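Putative oxidoreductase molybdopterin-binding subunit (PDB 4ZOH) binds a pterin cytosine dinucleotide cofactor and probably serves as the catalytic subunit of an oxidoreductase related to aldehyde oxidase and xanthine dehydrogenase. Local coordinates at residues D110-L115 with D257-F262; L115-K120 with S126-Y131; E133-G138 with N297-V302; G339-E344 with T695-K700. All coordinates share one frame; numbering follows the deposited sequence.

Contact 1. Residues D110-L115 with D257-F262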
loop_
_atom_site.group_PDB
_atom_site.type_symbol
_atom_site.label_atom_id
_atom_site.label_comp_id
_atom_site.label_asym_id
_atom_site.label_seq_id
_atom_site.Cartn_x
_atom_site.Cartn_y
_atom_site.Cartn_z
ATOM N N ASP A 110 29.188 -3.242 -35.208
ATOM C CA ASP A 110 30.286 -2.298 -35.132
ATOM C C ASP A 110 29.873 -0.959 -35.700
ATOM O O ASP A 110 29.491 -0.918 -36.870
ATOM C CB ASP A 110 31.440 -2.972 -35.871
ATOM C CG ASP A 110 32.657 -2.049 -36.066
ATOM O OD1 ASP A 110 32.635 -0.816 -35.829
ATOM O OD2 ASP A 110 33.660 -2.602 -36.536
ATOM N N PRO A 111 29.942 0.154 -34.904
ATOM C CA PRO A 111 29.419 1.441 -35.372
ATOM C C PRO A 111 30.177 2.053 -36.566
ATOM O O PRO A 111 29.630 2.932 -37.295
ATOM C CB PRO A 111 29.545 2.361 -34.135
ATOM C CG PRO A 111 30.624 1.745 -33.301
ATOM C CD PRO A 111 30.426 0.265 -33.489
ATOM N N GLU A 112 31.431 1.608 -36.718
ATOM C CA GLU A 112 32.274 1.945 -37.843
ATOM C C GLU A 112 31.826 1.326 -39.144
ATOM O O GLU A 112 31.833 2.023 -40.141
ATOM C CB GLU A 112 33.702 1.520 -37.570
ATOM C CG GLU A 112 34.544 2.693 -37.141
ATOM C CD GLU A 112 36.012 2.356 -37.205
ATOM O OE1 GLU A 112 36.720 2.972 -38.018
ATOM O OE2 GLU A 112 36.420 1.418 -36.481
ATOM N N LYS A 113 31.478 0.038 -39.134
ATOM C CA LYS A 113 30.712 -0.587 -40.218
ATOM C C LYS A 113 29.390 0.128 -40.429
ATOM O O LYS A 113 29.064 0.477 -41.549
ATOM C CB LYS A 113 30.404 -2.043 -39.912
ATOM C CG LYS A 113 31.377 -3.071 -40.428
ATOM C CD LYS A 113 32.666 -3.071 -39.629
ATOM C CE LYS A 113 33.701 -4.080 -40.149
ATOM N NZ LYS A 113 33.546 -5.461 -39.567
ATOM N N ALA A 114 28.664 0.419 -39.341
ATOM C CA ALA A 114 27.262 0.823 -39.427
ATOM C C ALA A 114 27.127 2.147 -40.133
ATOM O O ALA A 114 26.118 2.403 -40.863
ATOM C CB ALA A 114 26.615 0.918 -38.025
ATOM N N LEU A 115 28.079 3.026 -39.869
ATOM C CA LEU A 115 28.041 4.366 -40.460
ATOM C C LEU A 115 28.219 4.358 -42.021
ATOM O O LEU A 115 27.952 5.365 -42.644
ATOM C CB LEU A 115 29.024 5.351 -39.794
ATOM C CG LEU A 115 30.551 5.245 -39.876
ATOM C CD1 LEU A 115 31.133 5.942 -41.122
ATOM C CD2 LEU A 115 31.178 5.886 -38.646
ATOM N N ASP A 257 31.141 3.318 -24.486
ATOM C CA ASP A 257 31.209 2.723 -25.810
ATOM C C ASP A 257 31.491 3.835 -26.868
ATOM O O ASP A 257 30.622 4.122 -27.713
ATOM C CB ASP A 257 29.897 1.926 -26.137
ATOM C CG ASP A 257 30.132 0.870 -27.168
ATOM O OD1 ASP A 257 31.288 0.838 -27.612
ATOM O OD2 ASP A 257 29.250 0.026 -27.549
ATOM N N LYS A 258 32.649 4.495 -26.738
ATOM C CA LYS A 258 33.158 5.518 -27.671
ATOM C C LYS A 258 34.626 5.291 -28.050
ATOM O O LYS A 258 35.420 4.869 -27.220
ATOM C CB LYS A 258 32.953 6.927 -27.130
ATOM C CG LYS A 258 31.539 7.183 -26.700
ATOM C CD LYS A 258 31.386 8.529 -26.086
ATOM C CE LYS A 258 29.897 8.785 -25.899
ATOM N NZ LYS A 258 29.378 7.754 -24.913
ATOM N N LYS A 259 34.962 5.575 -29.304
ATOM C CA LYS A 259 36.287 5.355 -29.918
ATOM C C LYS A 259 36.848 6.688 -30.407
ATOM O O LYS A 259 36.135 7.443 -31.127
ATOM C CB LYS A 259 36.116 4.432 -31.138
ATOM C CG LYS A 259 37.387 3.718 -31.598
ATOM C CD LYS A 259 37.218 2.997 -32.932
ATOM C CE LYS A 259 37.141 1.530 -32.694
ATOM N NZ LYS A 259 37.393 0.883 -33.996
ATOM N N LEU A 260 38.097 7.005 -30.048
ATOM C CA LEU A 260 38.765 8.195 -30.633
ATOM C C LEU A 260 39.962 7.804 -31.496
ATOM O O LEU A 260 40.909 7.162 -30.987
ATOM C CB LEU A 260 39.189 9.210 -29.572
ATOM C CG LEU A 260 39.746 10.493 -30.139
ATOM C CD1 LEU A 260 38.637 11.330 -30.765
ATOM C CD2 LEU A 260 40.393 11.277 -28.999
ATOM N N LYS A 261 39.875 8.122 -32.808
ATOM C CA LYS A 261 41.024 8.079 -33.762
ATOM C C LYS A 261 41.610 9.458 -33.602
ATOM O O LYS A 261 40.921 10.469 -33.889
ATOM C CB LYS A 261 40.578 7.900 -35.219
ATOM C CG LYS A 261 39.469 6.861 -35.481
ATOM C CD LYS A 261 39.998 5.448 -35.747
ATOM C CE LYS A 261 38.960 4.495 -36.337
ATOM N NZ LYS A 261 38.659 4.833 -37.763
ATOM N N PHE A 262 42.838 9.545 -33.071
ATOM C CA PHE A 262 43.381 10.890 -32.716
ATOM C C PHE A 262 44.730 11.124 -33.388
ATOM O O PHE A 262 45.427 10.189 -33.741
ATOM C CB PHE A 262 43.464 11.123 -31.175
ATOM C CG PHE A 262 44.660 10.458 -30.512
ATOM C CD1 PHE A 262 45.932 11.079 -30.510
ATOM C CD2 PHE A 262 44.536 9.204 -29.940
ATOM C CE1 PHE A 262 47.042 10.439 -29.964
ATOM C CE2 PHE A 262 45.626 8.575 -29.359
ATOM C CZ PHE A 262 46.880 9.202 -29.359
#

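Contact 2. Residues L115-K120 with S126-Y131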
loop_
_atom_site.group_PDB
_atom_site.type_symbol
_atom_site.label_atom_id
_atom_site.label_comp_id
_atom_site.label_asym_id
_atom_site.label_seq_id
_atom_site.Cartn_x
_atom_site.Cartn_y
_atom_site.Cartn_z
ATOM N N LEU A 115 28.079 3.026 -39.869
ATOM C CA LEU A 115 28.041 4.366 -40.460
ATOM C C LEU A 115 28.219 4.358 -42.021
ATOM O O LEU A 115 27.952 5.365 -42.644
ATOM C CB LEU A 115 29.024 5.351 -39.794
ATOM C CG LEU A 115 30.551 5.245 -39.876
ATOM C CD1 LEU A 115 31.133 5.942 -41.122
ATOM C CD2 LEU A 115 31.178 5.886 -38.646
ATOM N N GLU A 116 28.626 3.237 -42.608
ATOM C CA GLU A 116 28.644 3.122 -44.067
ATOM C C GLU A 116 27.227 2.900 -44.646
ATOM O O GLU A 116 27.064 2.792 -45.850
ATOM C CB GLU A 116 29.521 1.955 -44.504
ATOM C CG GLU A 116 31.040 2.092 -44.323
ATOM C CD GLU A 116 31.704 0.741 -44.526
ATOM O OE1 GLU A 116 31.004 -0.253 -44.833
ATOM O OE2 GLU A 116 32.929 0.641 -44.359
ATOM N N ASP A 117 26.204 2.778 -43.807
ATOM C CA ASP A 117 24.816 2.582 -44.288
ATOM C C ASP A 117 24.617 1.428 -45.251
ATOM O O ASP A 117 23.605 1.349 -45.886
ATOM C CB ASP A 117 24.246 3.898 -44.806
ATOM C CG ASP A 117 23.906 4.820 -43.661
ATOM O OD1 ASP A 117 23.580 4.283 -42.583
ATOM O OD2 ASP A 117 23.973 6.052 -43.751
ATOM N N LYS A 118 25.568 0.503 -45.287
ATOM C CA LYS A 118 25.466 -0.724 -46.056
ATOM C C LYS A 118 24.365 -1.654 -45.477
ATOM O O LYS A 118 23.623 -2.266 -46.239
ATOM C CB LYS A 118 26.874 -1.352 -46.115
ATOM C CG LYS A 118 27.097 -2.511 -47.074
ATOM C CD LYS A 118 26.958 -3.892 -46.421
ATOM C CE LYS A 118 27.065 -5.038 -47.450
ATOM N NZ LYS A 118 25.819 -5.434 -48.198
ATOM N N VAL A 119 24.216 -1.749 -44.141
ATOM C CA VAL A 119 23.109 -2.505 -43.525
ATOM C C VAL A 119 22.361 -1.596 -42.537
ATOM O O VAL A 119 22.991 -1.070 -41.587
ATOM C CB VAL A 119 23.643 -3.732 -42.756
ATOM C CG1 VAL A 119 22.519 -4.433 -42.000
ATOM C CG2 VAL A 119 24.418 -4.689 -43.688
ATOM N N LYS A 120 21.050 -1.414 -42.717
ATOM C CA LYS A 120 20.310 -0.485 -41.854
ATOM C C LYS A 120 19.942 -1.170 -40.545
ATOM O O LYS A 120 19.574 -2.357 -40.524
ATOM C CB LYS A 120 19.025 0.013 -42.495
ATOM C CG LYS A 120 19.193 0.681 -43.827
ATOM C CD LYS A 120 19.503 2.147 -43.683
ATOM C CE LYS A 120 19.818 2.705 -45.058
ATOM N NZ LYS A 120 20.481 4.017 -44.849
ATOM N N SER A 126 16.562 6.408 -42.816
ATOM C CA SER A 126 17.410 6.996 -43.878
ATOM C C SER A 126 18.934 6.705 -43.729
ATOM O O SER A 126 19.677 6.708 -44.716
ATOM C CB SER A 126 17.206 8.504 -43.937
ATOM O OG SER A 126 17.468 9.094 -42.674
ATOM N N SER A 127 19.382 6.477 -42.489
ATOM C CA SER A 127 20.802 6.411 -42.096
ATOM C C SER A 127 20.961 5.870 -40.657
ATOM O O SER A 127 20.266 6.295 -39.732
ATOM C CB SER A 127 21.425 7.788 -42.080
ATOM O OG SER A 127 22.821 7.648 -41.872
ATOM N N ASN A 128 21.912 4.976 -40.486
ATOM C CA ASN A 128 22.354 4.538 -39.173
ATOM C C ASN A 128 22.981 5.692 -38.365
ATOM O O ASN A 128 23.026 5.666 -37.118
ATOM C CB ASN A 128 23.324 3.407 -39.351
ATOM C CG ASN A 128 22.657 2.170 -39.783
ATOM O OD1 ASN A 128 21.463 2.002 -39.569
ATOM N ND2 ASN A 128 23.434 1.222 -40.312
ATOM N N ILE A 129 23.423 6.726 -39.065
ATOM C CA ILE A 129 24.052 7.856 -38.413
ATOM C C ILE A 129 22.995 8.782 -37.852
ATOM O O ILE A 129 22.331 9.530 -38.587
ATOM C CB ILE A 129 24.911 8.683 -39.383
ATOM C CG1 ILE A 129 26.027 7.835 -40.062
ATOM C CG2 ILE A 129 25.354 10.000 -38.733
ATOM C CD1 ILE A 129 26.788 8.644 -41.144
ATOM N N TYR A 130 22.915 8.802 -36.530
ATOM C CA TYR A 130 21.974 9.644 -35.798
ATOM C C TYR A 130 22.443 11.077 -35.649
ATOM O O TYR A 130 21.627 12.010 -35.526
ATOM C CB TYR A 130 21.740 8.967 -34.435
ATOM C CG TYR A 130 20.806 9.700 -33.503
ATOM C CD1 TYR A 130 19.470 9.250 -33.346
ATOM C CD2 TYR A 130 21.234 10.841 -32.806
ATOM C CE1 TYR A 130 18.609 9.937 -32.512
ATOM C CE2 TYR A 130 20.373 11.559 -32.000
ATOM C CZ TYR A 130 19.072 11.078 -31.830
ATOM O OH TYR A 130 18.208 11.748 -30.968
ATOM N N TYR A 131 23.750 11.300 -35.617
ATOM C CA TYR A 131 24.294 12.660 -35.351
ATOM C C TYR A 131 25.669 12.679 -35.986
ATOM O O TYR A 131 26.398 11.674 -35.934
ATOM C CB TYR A 131 24.440 12.928 -33.855
ATOM C CG TYR A 131 25.245 14.185 -33.508
ATOM C CD1 TYR A 131 24.655 15.444 -33.504
ATOM C CD2 TYR A 131 26.613 14.098 -33.220
ATOM C CE1 TYR A 131 25.388 16.569 -33.152
ATOM C CE2 TYR A 131 27.366 15.219 -32.869
ATOM C CZ TYR A 131 26.760 16.436 -32.842
ATOM O OH TYR A 131 27.495 17.519 -32.505
#

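Contact 3. Residues E133-G138 with N297-V302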
loop_
_atom_site.group_PDB
_atom_site.type_symbol
_atom_site.label_atom_id
_atom_site.label_comp_id
_atom_site.label_asym_id
_atom_site.label_seq_id
_atom_site.Cartn_x
_atom_site.Cartn_y
_atom_site.Cartn_z
ATOM N N GLU A 133 28.520 15.882 -36.676
ATOM C CA GLU A 133 28.958 17.262 -36.713
ATOM C C GLU A 133 30.483 17.257 -36.516
ATOM O O GLU A 133 31.019 16.454 -35.740
ATOM C CB GLU A 133 28.328 18.137 -35.598
ATOM C CG GLU A 133 26.844 18.631 -35.662
ATOM C CD GLU A 133 26.190 18.797 -37.072
ATOM O OE1 GLU A 133 26.750 19.419 -37.998
ATOM O OE2 GLU A 133 25.058 18.306 -37.248
ATOM N N ARG A 134 31.156 18.186 -37.196
ATOM C CA ARG A 134 32.595 18.380 -37.137
ATOM C C ARG A 134 32.799 19.441 -36.100
ATOM O O ARG A 134 32.218 20.508 -36.188
ATOM C CB ARG A 134 33.092 18.809 -38.545
ATOM C CG ARG A 134 34.587 18.950 -38.724
ATOM C CD ARG A 134 35.041 18.566 -40.132
ATOM N NE ARG A 134 36.329 17.890 -40.017
ATOM C CZ ARG A 134 36.626 16.693 -40.514
ATOM N NH1 ARG A 134 35.767 16.013 -41.254
ATOM N NH2 ARG A 134 37.825 16.178 -40.293
ATOM N N TRP A 135 33.577 19.157 -35.059
ATOM C CA TRP A 135 33.805 20.142 -34.000
ATOM C C TRP A 135 35.170 20.798 -34.212
ATOM O O TRP A 135 36.180 20.096 -34.220
ATOM C CB TRP A 135 33.775 19.462 -32.612
ATOM C CG TRP A 135 32.359 19.097 -32.135
ATOM C CD1 TRP A 135 31.481 18.203 -32.738
ATOM C CD2 TRP A 135 31.683 19.607 -30.976
ATOM N NE1 TRP A 135 30.299 18.173 -32.035
ATOM C CE2 TRP A 135 30.396 19.011 -30.948
ATOM C CE3 TRP A 135 32.036 20.512 -29.953
ATOM C CZ2 TRP A 135 29.458 19.302 -29.941
ATOM C CZ3 TRP A 135 31.126 20.808 -28.965
ATOM C CH2 TRP A 135 29.835 20.209 -28.957
ATOM N N LYS A 136 35.180 22.134 -34.235
ATOM C CA LYS A 136 36.333 22.926 -34.572
ATOM C C LYS A 136 36.452 24.028 -33.576
ATOM O O LYS A 136 35.474 24.671 -33.192
ATOM C CB LYS A 136 36.208 23.546 -36.006
ATOM C CG LYS A 136 36.340 22.557 -37.167
ATOM C CD LYS A 136 36.063 23.158 -38.555
ATOM C CE LYS A 136 36.294 22.100 -39.640
ATOM N NZ LYS A 136 36.291 22.586 -41.068
ATOM N N GLY A 137 37.685 24.291 -33.184
ATOM C CA GLY A 137 37.924 25.457 -32.360
ATOM C C GLY A 137 39.371 25.876 -32.417
ATOM O O GLY A 137 40.267 25.068 -32.816
ATOM N N GLY A 138 39.591 27.142 -32.013
ATOM C CA GLY A 138 40.924 27.745 -32.024
ATOM C C GLY A 138 41.471 27.715 -33.439
ATOM O O GLY A 138 40.740 27.995 -34.366
ATOM N N ASN A 297 25.098 13.232 -24.533
ATOM C CA ASN A 297 26.373 12.745 -23.915
ATOM C C ASN A 297 27.573 12.723 -24.906
ATOM O O ASN A 297 28.718 13.017 -24.510
ATOM C CB ASN A 297 26.171 11.343 -23.310
ATOM C CG ASN A 297 25.225 11.367 -22.125
ATOM O OD1 ASN A 297 24.860 12.419 -21.648
ATOM N ND2 ASN A 297 24.872 10.218 -21.622
ATOM N N VAL A 298 27.281 12.410 -26.188
ATOM C CA VAL A 298 28.310 12.470 -27.241
ATOM C C VAL A 298 28.967 13.836 -27.337
ATOM O O VAL A 298 30.219 13.963 -27.445
ATOM C CB VAL A 298 27.768 11.951 -28.615
ATOM C CG1 VAL A 298 28.801 12.182 -29.711
ATOM C CG2 VAL A 298 27.407 10.465 -28.510
ATOM N N LYS A 299 28.142 14.834 -27.249
ATOM C CA LYS A 299 28.548 16.184 -27.241
ATOM C C LYS A 299 29.405 16.532 -26.032
ATOM O O LYS A 299 30.394 17.263 -26.189
ATOM C CB LYS A 299 27.337 17.080 -27.314
ATOM C CG LYS A 299 26.610 16.828 -28.652
ATOM C CD LYS A 299 25.405 17.728 -28.747
ATOM C CE LYS A 299 24.437 17.250 -29.802
ATOM N NZ LYS A 299 23.463 18.391 -29.832
ATOM N N SER A 300 29.049 15.960 -24.870
ATOM C CA SER A 300 29.834 16.174 -23.640
ATOM C C SER A 300 31.236 15.617 -23.830
ATOM O O SER A 300 32.212 16.310 -23.497
ATOM C CB SER A 300 29.135 15.485 -22.468
ATOM O OG SER A 300 27.966 16.197 -22.197
ATOM N N THR A 301 31.334 14.414 -24.429
ATOM C CA THR A 301 32.615 13.823 -24.688
ATOM C C THR A 301 33.517 14.744 -25.561
ATOM O O THR A 301 34.672 15.043 -25.167
ATOM C CB THR A 301 32.450 12.524 -25.424
ATOM O OG1 THR A 301 31.612 11.658 -24.664
ATOM C CG2 THR A 301 33.811 11.862 -25.712
ATOM N N VAL A 302 32.988 15.217 -26.708
ATOM C CA VAL A 302 33.776 16.095 -27.594
ATOM C C VAL A 302 34.117 17.373 -26.860
ATOM O O VAL A 302 35.270 17.788 -26.838
ATOM C CB VAL A 302 33.110 16.470 -28.967
ATOM C CG1 VAL A 302 34.177 17.079 -29.916
ATOM C CG2 VAL A 302 32.547 15.249 -29.651
#

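Contact 4. Residues G339-E344 with T695-K700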
loop_
_atom_site.group_PDB
_atom_site.type_symbol
_atom_site.label_atom_id
_atom_site.label_comp_id
_atom_site.label_asym_id
_atom_site.label_seq_id
_atom_site.Cartn_x
_atom_site.Cartn_y
_atom_site.Cartn_z
ATOM N N GLY A 339 35.610 11.699 -22.627
ATOM C CA GLY A 339 36.367 12.885 -23.069
ATOM C C GLY A 339 37.634 13.172 -22.225
ATOM O O GLY A 339 38.694 13.352 -22.802
ATOM N N ILE A 340 37.499 13.305 -20.886
ATOM C CA ILE A 340 38.656 13.361 -19.959
ATOM C C ILE A 340 39.592 12.130 -20.125
ATOM O O ILE A 340 40.800 12.293 -20.207
ATOM C CB ILE A 340 38.214 13.593 -18.489
ATOM C CG1 ILE A 340 37.445 14.897 -18.340
ATOM C CG2 ILE A 340 39.392 13.454 -17.469
ATOM C CD1 ILE A 340 38.205 16.107 -18.909
ATOM N N TYR A 341 39.051 10.916 -20.250
ATOM C CA TYR A 341 39.868 9.746 -20.470
ATOM C C TYR A 341 40.734 9.919 -21.743
ATOM O O TYR A 341 41.954 9.623 -21.723
ATOM C CB TYR A 341 38.997 8.516 -20.610
ATOM C CG TYR A 341 39.630 7.270 -21.248
ATOM C CD1 TYR A 341 40.427 6.405 -20.519
ATOM C CD2 TYR A 341 39.367 6.926 -22.605
ATOM C CE1 TYR A 341 40.991 5.246 -21.109
ATOM C CE2 TYR A 341 39.918 5.782 -23.189
ATOM C CZ TYR A 341 40.730 4.930 -22.449
ATOM O OH TYR A 341 41.261 3.715 -23.045
ATOM N N PHE A 342 40.083 10.356 -22.851
ATOM C CA PHE A 342 40.800 10.622 -24.072
ATOM C C PHE A 342 41.946 11.624 -23.908
ATOM O O PHE A 342 43.075 11.249 -24.240
ATOM C CB PHE A 342 39.840 10.956 -25.244
ATOM C CG PHE A 342 38.971 9.754 -25.687
ATOM C CD1 PHE A 342 39.509 8.521 -25.843
ATOM C CD2 PHE A 342 37.617 9.913 -25.922
ATOM C CE1 PHE A 342 38.727 7.436 -26.261
ATOM C CE2 PHE A 342 36.834 8.860 -26.348
ATOM C CZ PHE A 342 37.367 7.612 -26.489
ATOM N N ILE A 343 41.701 12.838 -23.393
ATOM C CA ILE A 343 42.766 13.796 -23.260
ATOM C C ILE A 343 43.865 13.316 -22.261
ATOM O O ILE A 343 45.055 13.506 -22.524
ATOM C CB ILE A 343 42.289 15.247 -22.962
ATOM C CG1 ILE A 343 43.453 16.254 -23.140
ATOM C CG2 ILE A 343 41.597 15.420 -21.587
ATOM C CD1 ILE A 343 44.094 16.229 -24.535
ATOM N N GLU A 344 43.478 12.666 -21.151
ATOM C CA GLU A 344 44.456 12.224 -20.128
ATOM C C GLU A 344 45.278 11.039 -20.585
ATOM O O GLU A 344 46.473 10.933 -20.255
ATOM C CB GLU A 344 43.797 11.992 -18.773
ATOM C CG GLU A 344 43.172 13.210 -18.190
ATOM C CD GLU A 344 44.240 14.266 -17.908
ATOM O OE1 GLU A 344 45.128 13.953 -17.066
ATOM O OE2 GLU A 344 44.200 15.361 -18.570
ATOM N N THR A 695 45.542 0.776 -25.118
ATOM C CA THR A 695 44.642 1.438 -26.087
ATOM C C THR A 695 43.191 1.061 -25.820
ATOM O O THR A 695 42.285 1.718 -26.306
ATOM C CB THR A 695 44.964 1.068 -27.578
ATOM O OG1 THR A 695 45.000 -0.347 -27.710
ATOM C CG2 THR A 695 46.306 1.637 -28.054
ATOM N N LYS A 696 42.968 0.010 -25.040
ATOM C CA LYS A 696 41.599 -0.438 -24.759
ATOM C C LYS A 696 41.405 -0.918 -23.309
ATOM O O LYS A 696 42.380 -1.264 -22.656
ATOM C CB LYS A 696 41.208 -1.531 -25.746
ATOM C CG LYS A 696 42.133 -2.722 -25.759
ATOM C CD LYS A 696 41.382 -4.016 -26.120
ATOM C CE LYS A 696 41.767 -4.593 -27.467
ATOM N NZ LYS A 696 43.151 -5.146 -27.492
ATOM N N MET A 697 40.153 -0.967 -22.842
ATOM C CA MET A 697 39.830 -1.450 -21.500
ATOM C C MET A 697 38.690 -2.500 -21.571
ATOM O O MET A 697 37.974 -2.513 -22.546
ATOM C CB MET A 697 39.347 -0.289 -20.672
ATOM C CG MET A 697 40.317 0.824 -20.514
ATOM S SD MET A 697 39.714 2.233 -19.593
ATOM C CE MET A 697 38.449 3.029 -20.675
ATOM N N PRO A 698 38.446 -3.319 -20.537
ATOM C CA PRO A 698 39.286 -3.431 -19.334
ATOM C C PRO A 698 40.728 -3.957 -19.726
ATOM O O PRO A 698 40.895 -4.649 -20.751
ATOM C CB PRO A 698 38.515 -4.513 -18.502
ATOM C CG PRO A 698 38.038 -5.469 -19.576
ATOM C CD PRO A 698 37.619 -4.547 -20.713
ATOM N N VAL A 699 41.736 -3.695 -18.898
ATOM C CA VAL A 699 43.035 -4.309 -19.131
ATOM C C VAL A 699 42.892 -5.783 -18.795
ATOM O O VAL A 699 42.603 -6.158 -17.669
ATOM C CB VAL A 699 44.128 -3.617 -18.285
ATOM C CG1 VAL A 699 45.481 -3.840 -18.893
ATOM C CG2 VAL A 699 43.955 -2.124 -18.322
ATOM N N LYS A 700 43.069 -6.651 -19.756
ATOM C CA LYS A 700 42.979 -8.073 -19.414
ATOM C C LYS A 700 44.276 -8.627 -18.761
ATOM O O LYS A 700 45.385 -8.187 -19.100
ATOM C CB LYS A 700 42.682 -8.894 -20.670
ATOM C CG LYS A 700 41.279 -8.702 -21.310
ATOM C CD LYS A 700 41.237 -9.555 -22.596
ATOM C CE LYS A 700 39.926 -10.280 -22.843
ATOM N NZ LYS A 700 39.370 -9.736 -24.106
#

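Contact 1. Residues D110-L115 with D257-F262
The carboxylate of E112 receives both K259 and K261 over one and the same face, one ammonium group to each oxygen. K261 NZ is 2.7 Å from E112 OE1 and stands 44° out of the carboxylate plane; K259 NZ is 2.7 Å from E112 OE2, 38° out of it. Neither lysine therefore meets its oxygen edge-on, and the two salt bridges form a small network that joins the first turn of helix 111-114 to strand 254-266.

The two lysines, one residue removed from each other on the strand, direct CB toward the helix, while K258 between them turns to the other face, where it pairs with E294 and E338. K261, bent at chi2 and chi4, runs in from the direction opposite to E112; K259 comes across it at about a right angle. With chi1 at -160° the K259 chain leaves the strand opposite its own backbone N, and a bend at chi3 then brings NZ to E112 OE2. The main chains stay apart: the nearest CA atoms, of E112 and K259, are 9.5 Å from each other, and the contact consists of the long side chains.

D110 is the N-cap of the short helix. Its OD1 accepts from E112 N at 2.8 Å, which fixes the backbone from which the glutamate extends. A glutamine in place of E112 would probably leave the ammonium groups of K259 and K261 without the negative charge that balances them.

One carboxylate facing two lysines would be expected to stay ionised, with D110 OD1, 5.4 Å from K259 NZ, perhaps adding to the negative potential that draws the lysines in at this surface.

Contact 2. Residues L115-K120 with S126-Y131
L115 and I129 bring their CA atoms to 5.7 Å, and the chain then turns at D117, whose positive phi of 53° takes it out of helical conformation opposite S127. The D117 carboxylate is gripped through both oxygens. S127 OG donates to the syn lone pair of D117 OD2 at 2.7 Å, and N128 N meets D117 OD1 on its syn side at 2.8 Å, with a fairly straight N-H...O angle of 160°.

S127 OG has a second task: it accepts from I129 N at 3.0 Å, closing an ST turn just where strand 129-138 begins. The serine hydroxyl thus links the turn to the carboxylate.

N128, a buried side chain, slides past D117 in the opposite direction, its amide plane 63° from the carboxylate. Its ND2 donates to V119 O at 2.7 Å, with the oxygen close to the amide plane, and also reaches A114 O, while OD1 accepts from V121 N; both ends of the amide are satisfied by backbone. K120, bent at chi2, swings NZ over to S126 O in a weak hydrogen bond. On the apolar side, L115 CB packs against I129 CG1 at 3.9 Å.

Contact 3. Residues E133-G138 with N297-V302
The indole of W135 lies against V302, whose CG1 sits over the five-membered ring 3.9 Å from its centroid and 29° off the ring normal, a CH-pi contact. It packs an outer strand on a helix: W135 belongs to strand 129-138, which is outermost within this chain in a five-stranded mixed sheet, and V302 to helix 288-304, which packs on that sheet.

The closest pair is W135 CG and V302 CG1 at 3.5 Å. V302 CB stands 4.0 Å above the ring plane, over its centre, so the valine covers the indole with CB as well as with one methyl. CG1 takes the position anti to the backbone N (chi1 -166°), which directs it at the root of the tryptophan side chain. On the strand side, CG of W135 is anti to the carbonyl carbon (chi1 -75°), and from there the ring reaches out toward the helix. V302 is buried, and also touches L279, I316 and A318 of neighbouring strands.

One turn back along the helix, K299 runs at about a right angle to the indole. Its aliphatic CG approaches W135 CZ2 obliquely at 4.0 Å, and the extended chain carries the ammonium end away. A serine in place of W135 would remove the whole ring, and is likely to open a gap beside V302 and leave Y131 without the N-H that it now receives.

The polar edge of the ring is held within its own strand: W135 NE1 donates to Y131 OH, and E133 O lies at the indole edge, in its plane.

Contact 4. Residues G339-E344 with T695-K700
Y341 and M697 form the close-packed part of this buried contact, a Met-aromatic pair joining helix 336-353 to the loop that follows helix 673-688. The M697 methyl does most of the touching: CE lies 3.3 Å above the Y341 ring plane, displaced toward the rim, and 26° off the normal through the centroid. CE comes within 3.4 Å of Y341 CE1, a snug CH-pi approach. The sulfur is less well placed over the ring, M697 SD being 4.5 Å from the Y341 centroid and at an oblique angle. The two side chains come from opposite directions, and the bend of M697 at chi3 (-70°) lays the methyl over the face. T679 and I683 of helix 673-688 also touch M697.

The loop is much looser at T695 and K696, where both CB atoms point away from the helix and K696 is exposed. Here Y341 meets only backbone, with OH 4.0 Å from T695 O, and its hydroxyl instead makes a weak hydrogen bond to I156 O of strand 149-161. On the other side of M697 the chain turns through a cis peptide bond, between M697 C and P698 N.

How the contacts relate
Contacts 1 and 2 are surface contacts and rely on charge and hydrogen bonds, whereas contact 3 is partly buried, contact 4 is buried, and both set a methyl over an aromatic face. Contacts 1, 2 and 3 reach the same five-stranded sheet: contacts 2 and 3 share strand 129-138, and contact 1 uses strand 254-266 further across it. Contacts 1 and 2 have L115 in common and meet where A114 O lies 3.0 Å from N128 ND2. Helix 336-353 of contact 4 touches strand 254-266 through F342 CZ, 3.4 Å from K258 O, and helix 288-304 through G339 N, 3.6 Å from T301 CG2. Contacts 2 and 4 do not touch.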